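Local atomic coordinates of importin-95 (Chaetomium thermophilum, PDB entry 4XRI), a protein that probably carries protein cargo into the nucleus as a flexible importin-beta transport receptor built of HEAT repeats, and is thought to bind a small GTPase. Residues 759-762 with 763-767; 805-809 with 810-814. The protein carries 2 engineered substitutions. One frame throughout, in Å; residues are numbered along the deposited sequence.

Interaction 1: 759-762 with 763-767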
ATOM      1  N   TYR A 759      12.988  -1.512  -8.107  1.00 44.64           N
ATOM      2  CA  TYR A 759      13.252  -2.789  -8.762  1.00 43.93           C
ATOM      3  C   TYR A 759      14.739  -2.976  -9.048  1.00 50.45           C
ATOM      4  O   TYR A 759      15.291  -4.055  -8.832  1.00 46.89           O
ATOM      5  CB  TYR A 759      12.459  -2.908 -10.064  1.00 43.33           C
ATOM      6  CG  TYR A 759      12.810  -4.151 -10.854  1.00 41.94           C
ATOM      7  CD1 TYR A 759      13.664  -4.087 -11.949  1.00 40.83           C
ATOM      8  CD2 TYR A 759      12.302  -5.393 -10.492  1.00 38.59           C
ATOM      9  CE1 TYR A 759      13.995  -5.222 -12.665  1.00 44.39           C
ATOM     10  CE2 TYR A 759      12.626  -6.533 -11.204  1.00 41.22           C
ATOM     11  CZ  TYR A 759      13.472  -6.440 -12.289  1.00 37.93           C
ATOM     12  OH  TYR A 759      13.796  -7.571 -12.999  1.00 35.50           O
ATOM     13  N   VAL A 760      15.380  -1.917  -9.531  1.00 46.33           N
ATOM     14  CA  VAL A 760      16.793  -1.966  -9.891  1.00 47.81           C
ATOM     15  C   VAL A 760      17.677  -2.077  -8.649  1.00 42.29           C
ATOM     16  O   VAL A 760      18.687  -2.782  -8.657  1.00 35.98           O
ATOM     17  CB  VAL A 760      17.198  -0.725 -10.717  1.00 49.90           C
ATOM     18  CG1 VAL A 760      18.709  -0.639 -10.876  1.00 51.36           C
ATOM     19  CG2 VAL A 760      16.515  -0.757 -12.079  1.00 42.62           C
ATOM     20  N   ILE A 761      17.290  -1.386  -7.580  1.00 41.57           N
ATOM     21  CA  ILE A 761      17.984  -1.524  -6.303  1.00 45.47           C
ATOM     22  C   ILE A 761      17.899  -2.970  -5.828  1.00 39.09           C
ATOM     23  O   ILE A 761      18.897  -3.567  -5.426  1.00 38.94           O
ATOM     24  CB  ILE A 761      17.397  -0.600  -5.222  1.00 45.46           C
ATOM     25  CG1 ILE A 761      17.706   0.864  -5.536  1.00 46.06           C
ATOM     26  CG2 ILE A 761      17.952  -0.965  -3.851  1.00 37.67           C
ATOM     27  CD1 ILE A 761      17.155   1.824  -4.507  1.00 54.30           C
ATOM     28  N   SER A 762      16.697  -3.530  -5.893  1.00 37.80           N
ATOM     29  CA  SER A 762      16.481  -4.919  -5.518  1.00 44.74           C
ATOM     30  C   SER A 762      17.260  -5.865  -6.426  1.00 44.52           C
ATOM     31  O   SER A 762      17.845  -6.843  -5.959  1.00 35.85           O
ATOM     32  CB  SER A 762      14.992  -5.260  -5.566  1.00 48.47           C
ATOM     33  OG  SER A 762      14.783  -6.638  -5.319  1.00 60.74           O
ATOM     34  N   LEU A 763      17.248  -5.573  -7.722  1.00 38.35           N
ATOM     35  CA  LEU A 763      17.941  -6.395  -8.706  1.00 38.07           C
ATOM     36  C   LEU A 763      19.437  -6.451  -8.419  1.00 37.41           C
ATOM     37  O   LEU A 763      20.050  -7.520  -8.445  1.00 36.74           O
ATOM     38  CB  LEU A 763      17.701  -5.853 -10.117  1.00 38.74           C
ATOM     39  CG  LEU A 763      18.387  -6.590 -11.267  1.00 39.06           C
ATOM     40  CD1 LEU A 763      17.850  -8.002 -11.387  1.00 37.40           C
ATOM     41  CD2 LEU A 763      18.193  -5.829 -12.569  1.00 35.89           C
ATOM     42  N   ARG A 764      20.016  -5.290  -8.137  1.00 37.82           N
ATOM     43  CA  ARG A 764      21.452  -5.186  -7.914  1.00 40.01           C
ATOM     44  C   ARG A 764      21.859  -5.787  -6.574  1.00 37.59           C
ATOM     45  O   ARG A 764      23.003  -6.207  -6.399  1.00 35.41           O
ATOM     46  CB  ARG A 764      21.895  -3.728  -8.012  1.00 40.95           C
ATOM     47  CG  ARG A 764      21.794  -3.188  -9.435  1.00 35.40           C
ATOM     48  CD  ARG A 764      22.343  -1.781  -9.569  1.00 38.54           C
ATOM     49  NE  ARG A 764      22.584  -1.454 -10.973  1.00 40.50           N
ATOM     50  CZ  ARG A 764      23.293  -0.411 -11.392  1.00 46.22           C
ATOM     51  NH1 ARG A 764      23.468  -0.203 -12.690  1.00 49.88           N
ATOM     52  NH2 ARG A 764      23.831   0.422 -10.511  1.00 49.38           N
ATOM     53  N   GLU A 765      20.920  -5.832  -5.635  1.00 41.33           N
ATOM     54  CA  GLU A 765      21.107  -6.620  -4.422  1.00 46.75           C
ATOM     55  C   GLU A 765      21.303  -8.076  -4.817  1.00 38.72           C
ATOM     56  O   GLU A 765      22.211  -8.751  -4.330  1.00 37.06           O
ATOM     57  CB  GLU A 765      19.910  -6.483  -3.475  1.00 44.20           C
ATOM     58  CG  GLU A 765      19.827  -5.163  -2.738  1.00 51.23           C
ATOM     59  CD  GLU A 765      18.626  -5.101  -1.813  1.00 55.57           C
ATOM     60  OE1 GLU A 765      18.113  -6.174  -1.430  1.00 54.37           O
ATOM     61  OE2 GLU A 765      18.190  -3.980  -1.475  1.00 60.95           O
ATOM     62  N   GLY A 766      20.438  -8.543  -5.713  1.00 38.73           N
ATOM     63  CA  GLY A 766      20.501  -9.896  -6.229  1.00 36.02           C
ATOM     64  C   GLY A 766      21.804 -10.181  -6.947  1.00 35.59           C
ATOM     65  O   GLY A 766      22.442 -11.200  -6.688  1.00 31.60           O
ATOM     66  N   ILE A 767      22.201  -9.279  -7.841  1.00 37.78           N
ATOM     67  CA  ILE A 767      23.450  -9.434  -8.584  1.00 35.17           C
ATOM     68  C   ILE A 767      24.645  -9.555  -7.647  1.00 38.29           C
ATOM     69  O   ILE A 767      25.487 -10.440  -7.803  1.00 34.71           O
ATOM     70  CB  ILE A 767      23.712  -8.252  -9.537  1.00 35.11           C
ATOM     71  CG1 ILE A 767      22.536  -8.039 -10.490  1.00 35.82           C
ATOM     72  CG2 ILE A 767      24.988  -8.496 -10.319  1.00 41.75           C
ATOM     73  CD1 ILE A 767      22.689  -6.818 -11.375  1.00 33.98           C
TER
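Tyr759, Val760, Ile761 and Ser762 each bond through the backbone to the residue four places on, Leu763 to Gly766, in about two turns of the alpha-helix 754-780 in this HEAT-repeat solenoid. The bonds run from Leu763 N to Tyr759 O (2.7 Å), Arg764 N to Val760 O (2.9 Å), Glu765 N to Ile761 O (3.0 Å) and Gly766 N to Ser762 O (3.1 Å). A CB on Gly766 would be crowded by Leu763 O, which probably explains the glycine.

The apolar contacts follow the same spacing. Tyr759 reaches Leu763 obliquely, ring atom CE1 lying 4.2 Å from CD2, while Leu763 also packs on Leu715 of helix 711-725. The tyrosine suits this border because its hydroxyl can bond Asn708 O while the ring stays among carbons.

The charged residues lie on different flanks. Glu765 turns CG back beside its own backbone N (chi1 -74°) and then runs straight, which brings OE2 to 3.8 Å from Ile761 CG2 and close to Ser808 OG, probably in a hydrogen bond, though the modelled approach is suspiciously short. With an alanine here, that hydroxyl would probably lose its likely carboxylate mate and Ile761 CG2 part of its cover. Arg764 is buried, yet NH1 finds Ala744 O and NH2 finds Ser800 OG, so both terminal nitrogens of the guanidinium are met by oxygens, one from the backbone and one from a hydroxyl. Its aliphatic stem, extended from CG to NE, runs alongside Val760, pointing the same way. Val760 CG1 meets the guanidinium end obliquely, 4.0 Å from Arg764 NE.

Interaction 2: 805-809 with 810-814. With SO4 (sulfate ion), chain E.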
ATOM      1  N   PRO A 805      22.878   7.669  -6.173  1.00 59.78           N
ATOM      2  CA  PRO A 805      22.342   8.073  -4.866  1.00 58.39           C
ATOM      3  C   PRO A 805      21.123   7.256  -4.444  1.00 57.90           C
ATOM      4  O   PRO A 805      20.702   7.329  -3.292  1.00 63.12           O
ATOM      5  CB  PRO A 805      21.967   9.544  -5.080  1.00 66.53           C
ATOM      6  CG  PRO A 805      21.751   9.668  -6.547  1.00 64.58           C
ATOM      7  CD  PRO A 805      22.746   8.741  -7.175  1.00 63.69           C
ATOM      8  N   ASN A 806      20.561   6.494  -5.374  1.00 56.74           N
ATOM      9  CA  ASN A 806      19.488   5.563  -5.054  1.00 60.32           C
ATOM     10  C   ASN A 806      20.059   4.215  -4.629  1.00 60.42           C
ATOM     11  O   ASN A 806      20.716   3.534  -5.417  1.00 53.00           O
ATOM     12  CB  ASN A 806      18.550   5.389  -6.249  1.00 64.25           C
ATOM     13  CG  ASN A 806      17.845   6.674  -6.625  1.00 66.27           C
ATOM     14  OD1 ASN A 806      17.373   7.412  -5.763  1.00 64.61           O
ATOM     15  ND2 ASN A 806      17.775   6.952  -7.922  1.00 66.37           N
ATOM     16  N   ARG A 807      19.810   3.836  -3.382  1.00 60.09           N
ATOM     17  CA  ARG A 807      20.391   2.618  -2.832  1.00 58.58           C
ATOM     18  C   ARG A 807      19.625   2.116  -1.617  1.00 56.16           C
ATOM     19  O   ARG A 807      18.738   2.794  -1.103  1.00 61.76           O
ATOM     20  CB  ARG A 807      21.857   2.856  -2.461  1.00 56.83           C
ATOM     21  CG  ARG A 807      22.092   4.153  -1.699  1.00 57.84           C
ATOM     22  CD  ARG A 807      23.010   5.086  -2.472  1.00 52.38           C
ATOM     23  NE  ARG A 807      24.386   5.043  -1.983  1.00 63.30           N
ATOM     24  CZ  ARG A 807      25.461   5.165  -2.755  1.00 67.27           C
ATOM     25  NH1 ARG A 807      26.672   5.120  -2.219  1.00 74.89           N
ATOM     26  NH2 ARG A 807      25.327   5.328  -4.064  1.00 70.00           N
ATOM     27  N   SER A 808      19.975   0.915  -1.171  1.00 53.12           N
ATOM     28  CA  SER A 808      19.444   0.365   0.066  1.00 49.99           C
ATOM     29  C   SER A 808      20.602  -0.044   0.961  1.00 52.72           C
ATOM     30  O   SER A 808      21.734  -0.172   0.494  1.00 47.62           O
ATOM     31  CB  SER A 808      18.528  -0.829  -0.207  1.00 53.81           C
ATOM     32  OG  SER A 808      19.260  -1.929  -0.717  1.00 54.26           O
ATOM     33  N   GLU A 809      20.324  -0.243   2.244  1.00 54.94           N
ATOM     34  CA  GLU A 809      21.351  -0.691   3.175  1.00 55.89           C
ATOM     35  C   GLU A 809      21.881  -2.060   2.768  1.00 49.07           C
ATOM     36  O   GLU A 809      23.088  -2.308   2.803  1.00 51.68           O
ATOM     37  CB  GLU A 809      20.811  -0.740   4.605  1.00 57.51           C
ATOM     38  CG  GLU A 809      21.726  -1.473   5.566  1.00 62.18           C
ATOM     39  CD  GLU A 809      21.420  -1.171   7.019  1.00 70.16           C
ATOM     40  OE1 GLU A 809      20.561  -0.303   7.282  1.00 70.31           O
ATOM     41  OE2 GLU A 809      22.046  -1.800   7.900  1.00 68.89           O
ATOM     42  N   ALA A 810      20.967  -2.941   2.372  1.00 47.42           N
ATOM     43  CA  ALA A 810      21.319  -4.292   1.948  1.00 53.70           C
ATOM     44  C   ALA A 810      22.256  -4.281   0.744  1.00 53.81           C
ATOM     45  O   ALA A 810      23.178  -5.091   0.658  1.00 47.20           O
ATOM     46  CB  ALA A 810      20.061  -5.085   1.628  1.00 50.96           C
ATOM     47  N   LEU A 811      22.016  -3.356  -0.179  1.00 51.91           N
ATOM     48  CA  LEU A 811      22.827  -3.258  -1.387  1.00 51.29           C
ATOM     49  C   LEU A 811      24.250  -2.821  -1.058  1.00 48.78           C
ATOM     50  O   LEU A 811      25.218  -3.359  -1.601  1.00 43.58           O
ATOM     51  CB  LEU A 811      22.194  -2.284  -2.381  1.00 47.88           C
ATOM     52  CG  LEU A 811      22.974  -2.029  -3.671  1.00 45.56           C
ATOM     53  CD1 LEU A 811      23.280  -3.338  -4.384  1.00 39.33           C
ATOM     54  CD2 LEU A 811      22.206  -1.083  -4.585  1.00 41.33           C
ATOM     55  N   MET A 812      24.374  -1.853  -0.155  1.00 52.13           N
ATOM     56  CA  MET A 812      25.685  -1.362   0.250  1.00 51.06           C
ATOM     57  C   MET A 812      26.421  -2.414   1.069  1.00 49.12           C
ATOM     58  O   MET A 812      27.633  -2.573   0.940  1.00 46.61           O
ATOM     59  CB  MET A 812      25.556  -0.060   1.041  1.00 55.71           C
ATOM     60  CG  MET A 812      24.840   1.050   0.284  1.00 64.31           C
ATOM     61  SD  MET A 812      25.425   1.256  -1.412  1.00 55.05           S
ATOM     62  CE  MET A 812      27.094   1.847  -1.139  1.00 51.55           C
ATOM     63  N   ARG A 813      25.682  -3.133   1.908  1.00 46.80           N
ATOM     64  CA  ARG A 813      26.263  -4.219   2.689  1.00 54.02           C
ATOM     65  C   ARG A 813      26.814  -5.306   1.771  1.00 51.76           C
ATOM     66  O   ARG A 813      27.969  -5.720   1.903  1.00 42.40           O
ATOM     67  CB  ARG A 813      25.229  -4.811   3.651  1.00 59.11           C
ATOM     68  CG  ARG A 813      25.768  -5.949   4.507  1.00 59.27           C
ATOM     69  CD  ARG A 813      24.837  -6.289   5.660  1.00 62.75           C
ATOM     70  NE  ARG A 813      23.548  -6.807   5.208  1.00 66.21           N
ATOM     71  CZ  ARG A 813      22.412  -6.118   5.225  1.00 72.48           C
ATOM     72  NH1 ARG A 813      22.396  -4.870   5.676  1.00 76.84           N
ATOM     73  NH2 ARG A 813      21.290  -6.678   4.795  1.00 69.34           N
ATOM     74  N   ALA A 814      25.981  -5.754   0.835  1.00 48.54           N
ATOM     75  CA  ALA A 814      26.371  -6.775  -0.134  1.00 43.81           C
ATOM     76  C   ALA A 814      27.576  -6.338  -0.959  1.00 44.13           C
ATOM     77  O   ALA A 814      28.438  -7.150  -1.299  1.00 47.94           O
ATOM     78  CB  ALA A 814      25.203  -7.104  -1.050  1.00 42.77           C
TER
HETATM   79  S   SO4 E 904      16.909   0.894   3.397  0.75 79.43           S
HETATM   80  O1  SO4 E 904      18.261   1.203   2.942  0.75 82.15           O
HETATM   81  O2  SO4 E 904      16.961  -0.216   4.343  0.75 82.70           O
HETATM   82  O3  SO4 E 904      16.077   0.526   2.256  0.75 69.20           O
HETATM   83  O4  SO4 E 904      16.345   2.069   4.053  0.75 82.35           O
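Ser808 holds the backbone of Leu811 and Met812 from just ahead of the helix: OG accepts from Leu811 N at 3.1 Å, and the carbonyl O accepts from Met812 N at 3.2 Å. With chi1 at 67°, OG lies between the serine's own N and carbonyl carbon, folded back over the first turn; its probable second partner is Glu765. One residue on, Glu809 O receives Arg813 N at 2.9 Å, while Glu809 N gives a hydrogen bond to O1 of a sulfate, 2.6 Å away. The ion probably came from the crystallisation liquor, and the positive end of the helix dipole is likely to favour it there.

Ser808 is thus the N-cap of helix 809-825, a position that suits a short hydroxyl able to accept from an amide of the first turn, which has no helical carbonyl four residues back to bond.

The charged pair Glu809 and Arg813 is looser, a long salt bridge with OE2 3.8 Å from NH1 and the two planes 68° apart. Thr857 OG1 hydrogen-bonds both of these atoms, and Gly854 N also binds Glu809 OE2.

Outside this polar layer, the chain of Met812, bent at chi2 and chi3, lays SD over one face of the Arg807 guanidinium, CE approaching NH1 to 3.5 Å. Arg807 is bound at its end by Glu846 and Asp804 O, and Met812 continues onto Ile801 and Met843.

From the N terminus, interaction 1 comes first, wholly within helix 754-780; the short helix 784-787 and helix 791-802 follow, and interaction 2 then covers the end of the connecting loop and the start of helix 809-825. Each joins adjoining residues, so neither closes a long loop, and they stand in series without nesting or crossing. The centres of interactions 1 and 2 are about 9 Å apart. Besides the probable serine-glutamate hydrogen bond, Ile761 CD1 packs 3.5 Å from Arg807 N, and Arg764 O lies 3.5 Å from Leu811 CD1. The N-terminal half of helix 754-780 is thereby tied to the N-terminal end of helix 809-825, with helix 791-802 touching both through Arg764 and Leu811.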